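Local coordinates for protein putative TetR-family transcriptional regulator (Syntrophomonas wolfei subsp. wolfei, PDB 3LWJ) that probably acts as a dimeric DNA-binding transcriptional regulator of the TetR family, with an N-terminal helix-turn-helix domain and a larger helical domain behind it, at residues K69-I72 and S73-E77; R137-E140 and Y141-K145; H190-A194 and V195-V199. One frame throughout, in Å; residues are numbered along the deposited sequence.

Contact 1: residues K69-I72 and S73-E77; sequences KQII and SSISE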
# COMPACT_ATOMS: atom_id res chain seq x y z
N LYS A 69 -1.24 1.84 19.60
CA LYS A 69 -1.04 2.48 20.86
C LYS A 69 0.44 2.83 21.07
O LYS A 69 0.76 3.90 21.59
CB LYS A 69 -1.55 1.58 21.99
CG LYS A 69 -1.53 2.28 23.32
CD LYS A 69 -2.00 1.40 24.46
CE LYS A 69 -1.98 2.24 25.74
NZ LYS A 69 -2.20 1.40 26.93
N GLN A 70 1.32 1.92 20.70
CA GLN A 70 2.77 2.15 20.84
C GLN A 70 3.29 3.25 19.87
O GLN A 70 4.10 4.11 20.26
CB GLN A 70 3.51 0.83 20.63
CG GLN A 70 5.01 0.85 20.91
CD GLN A 70 5.68 -0.45 20.45
OE1 GLN A 70 4.99 -1.44 20.16
NE2 GLN A 70 7.02 -0.44 20.34
N ILE A 71 2.80 3.24 18.63
CA ILE A 71 3.09 4.30 17.64
C ILE A 71 2.62 5.68 18.17
O ILE A 71 3.40 6.64 18.22
CB ILE A 71 2.40 3.98 16.25
CG1 ILE A 71 2.98 2.70 15.62
CG2 ILE A 71 2.54 5.16 15.27
CD1 ILE A 71 2.22 2.21 14.37
N ILE A 72 1.36 5.75 18.59
CA ILE A 72 0.76 7.03 19.00
C ILE A 72 1.39 7.59 20.27
O ILE A 72 1.58 8.78 20.38
CB ILE A 72 -0.79 6.92 19.16
CG1 ILE A 72 -1.42 6.64 17.79
CG2 ILE A 72 -1.42 8.20 19.83
CD1 ILE A 72 -2.90 6.39 17.89
N SER A 73 1.74 6.72 21.22
CA SER A 73 2.36 7.16 22.49
C SER A 73 3.84 7.54 22.33
O SER A 73 4.31 8.49 22.97
CB SER A 73 2.20 6.10 23.59
OG SER A 73 2.90 4.92 23.27
N SER A 74 4.57 6.86 21.46
CA SER A 74 5.94 7.29 21.15
C SER A 74 5.96 8.71 20.58
O SER A 74 6.76 9.54 20.99
CB SER A 74 6.57 6.32 20.17
OG SER A 74 6.57 5.01 20.70
N ILE A 75 5.06 8.99 19.65
CA ILE A 75 4.98 10.30 19.02
C ILE A 75 4.56 11.36 20.07
O ILE A 75 5.20 12.42 20.22
CB ILE A 75 3.98 10.27 17.84
CG1 ILE A 75 4.52 9.37 16.70
CG2 ILE A 75 3.74 11.67 17.28
CD1 ILE A 75 3.55 9.18 15.54
N SER A 76 3.49 11.05 20.81
CA SER A 76 2.95 11.96 21.85
C SER A 76 3.96 12.27 22.94
O SER A 76 4.07 13.41 23.39
CB SER A 76 1.67 11.38 22.47
OG SER A 76 0.74 11.09 21.45
N GLU A 77 4.73 11.27 23.34
CA GLU A 77 5.83 11.51 24.27
C GLU A 77 6.89 12.46 23.71
O GLU A 77 7.39 13.32 24.41
CB GLU A 77 6.48 10.19 24.68
CG GLU A 77 5.65 9.40 25.68
CD GLU A 77 5.89 7.90 25.63
OE1 GLU A 77 6.92 7.46 25.06
OE2 GLU A 77 5.04 7.15 26.17
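Ser76 holds OG beside its own backbone N (chi1 -55°), and that torsion folds the hydroxyl back onto Ile72 O, one turn earlier in helix 56-79, at 2.7 Å from OG. Ser73 is turned differently: OG sits between the backbone N and the carbonyl carbon (chi1 65°) and still finds Lys69 O, OG to O 2.9 Å. Each acceptor therefore takes two donors from one residue. Ile72 O receives Ser76 N at 3.0 Å as well as the hydroxyl, the two arriving over opposite faces of the carbonyl plane, and Lys69 O is shared in the same manner by Ser73 N and OG. Ser74 OG does the same with Gln70 O in one of its two conformers, which makes that bond less certain. On the buried side, Ile71 and Ile75 lie side by side and point the same way, with Ile71 CG2 4.2 Å from Ile75 CD1. Helix 85-102 covers this side, Val99 touching Ile71 and Thr92 touching Ile75; Phe134 of helix 118-144 packs on Ile72, Ile75 and Ser76. Ser73 and Ser76 thus spend their hydroxyl protons on carbonyls of their own helix, which probably lets Ser76 lie against the apolar Phe134 with its proton already bonded.

Contact 2: residues R137-E140 and Y141-K145; sequences RNIE and YGIKK. With EDO (1,2-ethanediol), chain B.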
# COMPACT_ATOMS: atom_id res chain seq x y z
N ARG A 137 -5.10 14.91 13.18
CA ARG A 137 -5.08 15.87 14.31
C ARG A 137 -3.78 16.65 14.25
O ARG A 137 -3.79 17.85 14.36
CB ARG A 137 -5.15 15.20 15.69
CG ARG A 137 -6.33 14.28 15.99
CD ARG A 137 -7.67 14.98 15.98
NE ARG A 137 -8.18 15.12 14.61
CZ ARG A 137 -8.88 14.20 13.93
NH1 ARG A 137 -9.18 13.02 14.47
NH2 ARG A 137 -9.29 14.49 12.70
N ASN A 138 -2.66 15.95 14.04
CA ASN A 138 -1.36 16.62 14.03
C ASN A 138 -1.17 17.55 12.85
O ASN A 138 -0.58 18.61 13.02
CB ASN A 138 -0.22 15.61 14.07
CG ASN A 138 -0.33 14.64 15.26
OD1 ASN A 138 0.00 13.47 15.14
ND2 ASN A 138 -0.81 15.13 16.39
N ILE A 139 -1.69 17.18 11.67
CA ILE A 139 -1.65 18.09 10.52
C ILE A 139 -2.53 19.33 10.79
O ILE A 139 -2.14 20.45 10.48
CB ILE A 139 -2.08 17.40 9.23
CG1 ILE A 139 -1.01 16.37 8.82
CG2 ILE A 139 -2.27 18.44 8.14
CD1 ILE A 139 -1.54 15.19 8.06
N GLU A 140 -3.70 19.10 11.37
CA GLU A 140 -4.62 20.18 11.69
C GLU A 140 -3.98 21.22 12.60
O GLU A 140 -4.03 22.43 12.32
CB GLU A 140 -5.89 19.61 12.31
CG GLU A 140 -6.76 18.87 11.32
CD GLU A 140 -7.94 18.23 12.02
OE1 GLU A 140 -8.45 18.89 12.94
OE2 GLU A 140 -8.32 17.08 11.72
N TYR A 141 -3.34 20.73 13.66
CA TYR A 141 -2.61 21.58 14.58
C TYR A 141 -1.60 22.45 13.82
O TYR A 141 -1.55 23.67 14.03
CB TYR A 141 -1.93 20.73 15.66
CG TYR A 141 -1.29 21.52 16.77
CD1 TYR A 141 -2.06 22.10 17.78
CD2 TYR A 141 0.10 21.68 16.82
CE1 TYR A 141 -1.45 22.84 18.82
CE2 TYR A 141 0.71 22.40 17.84
CZ TYR A 141 -0.07 22.99 18.83
OH TYR A 141 0.55 23.70 19.81
N GLY A 142 -0.84 21.85 12.91
CA GLY A 142 0.15 22.62 12.14
C GLY A 142 -0.44 23.69 11.24
O GLY A 142 0.22 24.71 10.97
N ILE A 143 -1.67 23.44 10.75
CA ILE A 143 -2.40 24.39 9.90
C ILE A 143 -2.81 25.56 10.74
O ILE A 143 -2.60 26.70 10.36
CB ILE A 143 -3.67 23.76 9.25
CG1 ILE A 143 -3.27 22.70 8.24
CG2 ILE A 143 -4.52 24.82 8.54
CD1 ILE A 143 -4.43 21.88 7.73
N LYS A 144 -3.37 25.24 11.91
CA LYS A 144 -3.78 26.23 12.89
C LYS A 144 -2.65 27.10 13.43
O LYS A 144 -2.90 28.27 13.76
CB LYS A 144 -4.55 25.55 14.03
CG LYS A 144 -5.98 25.12 13.64
CD LYS A 144 -6.96 26.33 13.66
CE LYS A 144 -8.38 25.96 13.21
NZ LYS A 144 -8.66 26.36 11.80
N LYS A 145 -1.44 26.56 13.50
CA LYS A 145 -0.28 27.31 13.99
C LYS A 145 0.50 28.03 12.86
O LYS A 145 1.58 28.57 13.10
CB LYS A 145 0.71 26.39 14.76
CG LYS A 145 0.12 25.60 15.93
CD LYS A 145 -0.46 26.48 17.06
CE LYS A 145 0.62 27.19 17.86
NZ LYS A 145 0.07 27.97 19.01
C1 EDO B . 1.06 13.04 12.13
O1 EDO B . 1.80 12.73 13.34
C2 EDO B . 1.81 13.29 10.82
O2 EDO B . 2.68 14.44 10.82
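Ile143 turns its branch back along helix 118-144 toward Ile139, and its atoms can be followed outward in order. CB comes first, 3.4 Å from Glu140 O; CG1 then passes 3.4 Å from Ile139 O; at the tip, CD1 reaches Ile139 CG2 at 4.1 Å, the two side chains crossing at a slant. CG1 beside the backbone N (chi1 -68°), with CD1 extended beyond it (chi2 170°), carries the tip toward the previous turn. Val153 of helix 153-173 touches both isoleucines, closing over the apolar side. The other sides of the helix carry mixed contacts. Arg137 NH2 makes a salt bridge to Glu140 OE2 at 2.9 Å, the oxygen lying at the guanidinium edge in its plane and being met on the syn side of the carboxylate. Lys145 CG lies over one face of the Tyr141 ring, toward its rim. Asn138 OD1 accepts a hydrogen bond from O1 of a 1,2-ethanediol, probably from the crystallisation liquor, at 2.7 Å, while Asn138 CB lies 3.5 Å from its C1. An alanine at Asn138 would take away the amide and would probably leave the diol O1 without this acceptor. With its apolar side against helix 153-173 and its charged side outward, this is the last part of an amphipathic helix in the all-helical C-terminal domain of a TetR-family protein.

Contact 3: residues H190-A194 and V195-V199; sequences HKTLA and VGLLV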
# COMPACT_ATOMS: atom_id res chain seq x y z
N HIS A 190 8.97 12.96 3.00
CA HIS A 190 8.31 13.95 3.89
C HIS A 190 8.99 15.32 3.84
O HIS A 190 8.31 16.36 3.90
CB HIS A 190 8.19 13.43 5.32
CG HIS A 190 7.19 12.34 5.46
ND1 HIS A 190 7.51 11.01 5.31
CD2 HIS A 190 5.86 12.38 5.68
CE1 HIS A 190 6.43 10.28 5.47
NE2 HIS A 190 5.41 11.08 5.69
N LYS A 191 10.31 15.32 3.65
CA LYS A 191 11.05 16.56 3.43
C LYS A 191 10.57 17.28 2.18
O LYS A 191 10.24 18.47 2.22
CB LYS A 191 12.56 16.33 3.37
CG LYS A 191 13.38 17.60 2.93
CD LYS A 191 14.74 17.26 2.24
CE LYS A 191 14.60 16.48 0.90
NZ LYS A 191 13.90 17.21 -0.21
N THR A 192 10.53 16.55 1.08
CA THR A 192 10.04 17.13 -0.18
C THR A 192 8.58 17.58 -0.08
O THR A 192 8.21 18.63 -0.63
CB THR A 192 10.18 16.16 -1.33
OG1 THR A 192 11.56 15.81 -1.49
CG2 THR A 192 9.69 16.77 -2.61
N LEU A 193 7.75 16.79 0.58
CA LEU A 193 6.34 17.16 0.78
C LEU A 193 6.20 18.49 1.52
O LEU A 193 5.34 19.35 1.17
CB LEU A 193 5.58 16.04 1.54
CG LEU A 193 4.17 16.29 2.09
CD1 LEU A 193 3.29 16.71 0.94
CD2 LEU A 193 3.58 15.03 2.88
N ALA A 194 7.03 18.65 2.54
CA ALA A 194 7.12 19.86 3.35
C ALA A 194 7.55 21.10 2.56
O ALA A 194 6.89 22.14 2.60
CB ALA A 194 8.11 19.61 4.50
N VAL A 195 8.68 20.98 1.85
CA VAL A 195 9.21 22.13 1.09
C VAL A 195 8.49 22.36 -0.25
O VAL A 195 8.55 23.44 -0.78
CB VAL A 195 10.76 22.04 0.88
CG1 VAL A 195 11.43 21.99 2.20
CG2 VAL A 195 11.17 20.82 0.04
N GLY A 196 7.84 21.32 -0.77
CA GLY A 196 7.15 21.39 -2.03
C GLY A 196 8.00 21.03 -3.23
O GLY A 196 9.18 21.41 -3.31
N LEU A 197 7.39 20.30 -4.16
CA LEU A 197 8.11 19.78 -5.29
C LEU A 197 8.43 20.88 -6.29
O LEU A 197 9.46 20.84 -6.97
CB LEU A 197 7.29 18.68 -5.98
CG LEU A 197 7.98 17.91 -7.11
CD1 LEU A 197 9.25 17.26 -6.58
CD2 LEU A 197 7.05 16.88 -7.76
N LEU A 198 7.51 21.84 -6.42
CA LEU A 198 7.68 22.90 -7.40
C LEU A 198 8.80 23.80 -6.94
O LEU A 198 8.94 24.10 -5.74
CB LEU A 198 6.40 23.72 -7.61
CG LEU A 198 5.22 23.02 -8.31
CD1 LEU A 198 3.96 23.93 -8.28
CD2 LEU A 198 5.53 22.63 -9.76
N VAL A 199 9.63 24.22 -7.89
CA VAL A 199 10.59 25.29 -7.63
C VAL A 199 9.84 26.57 -7.25
O VAL A 199 10.09 27.15 -6.19
CB VAL A 199 11.46 25.53 -8.86
CG1 VAL A 199 12.23 26.85 -8.72
CG2 VAL A 199 12.39 24.33 -9.08
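Lys191 O still accepts a regular helical bond from Val195 N at 3.0 Å, but Gly196, whose N reaches Thr192 O at 2.7 Å, takes a positive phi (90°, psi 140°) and leaves the helical conformation, ending helix 179-195. A side chain at that position would be jammed against the carbonyl oxygen of Val195, which explains the glycine. Beyond it the chain leaves the helix, and Leu197 CD1 meets Thr192 CG2 at 4.0 Å. Thr192 OG1 lies beside the backbone N (chi1 -60°), which leaves CG2 anti to that N and facing Leu197; OG1 itself takes Lys191 NZ at 3.0 Å, the lysine chain curling round to reach it. Val195 CG2, between the backbone N and the carbonyl carbon, lies 3.3 Å from Lys191 O. Lys149 of the second subunit donates from NZ to the carbonyls of Val195, Gly196 and Leu198, a positive charge that probably suits the negative end of the helix dipole. Val151 of that subunit packs on Lys191 and Thr192, its Phe89 on Leu197, and backbone hydrogen bonds join it to Leu193, Ala194 and Leu197 to Val199. This is a glycine-terminated helix end built into the dimer interface, to which the last helix commonly contributes in TetR-family proteins.

How the contacts relate
All three contacts are local to a single helix or its end, and they follow one another along the chain on helices 56-79, 118-144 and 179-195. Contact 1 lies nearest the middle, its centre about 11 Å from that of the chain; the centre of contact 2, which carries the most exposed residues, is about 21 Å from the same point; contact 3, centred about 24 Å from it, is nonetheless the most buried, partly because the second subunit packs on it. The chemistry follows: serine hydroxyls turned back onto carbonyls in contact 1, an ion pair on the outer side of contact 2, and carbonyls taken up by the neighbouring subunit in contact 3. Helix 85-102 touches all three, although none of them touches another.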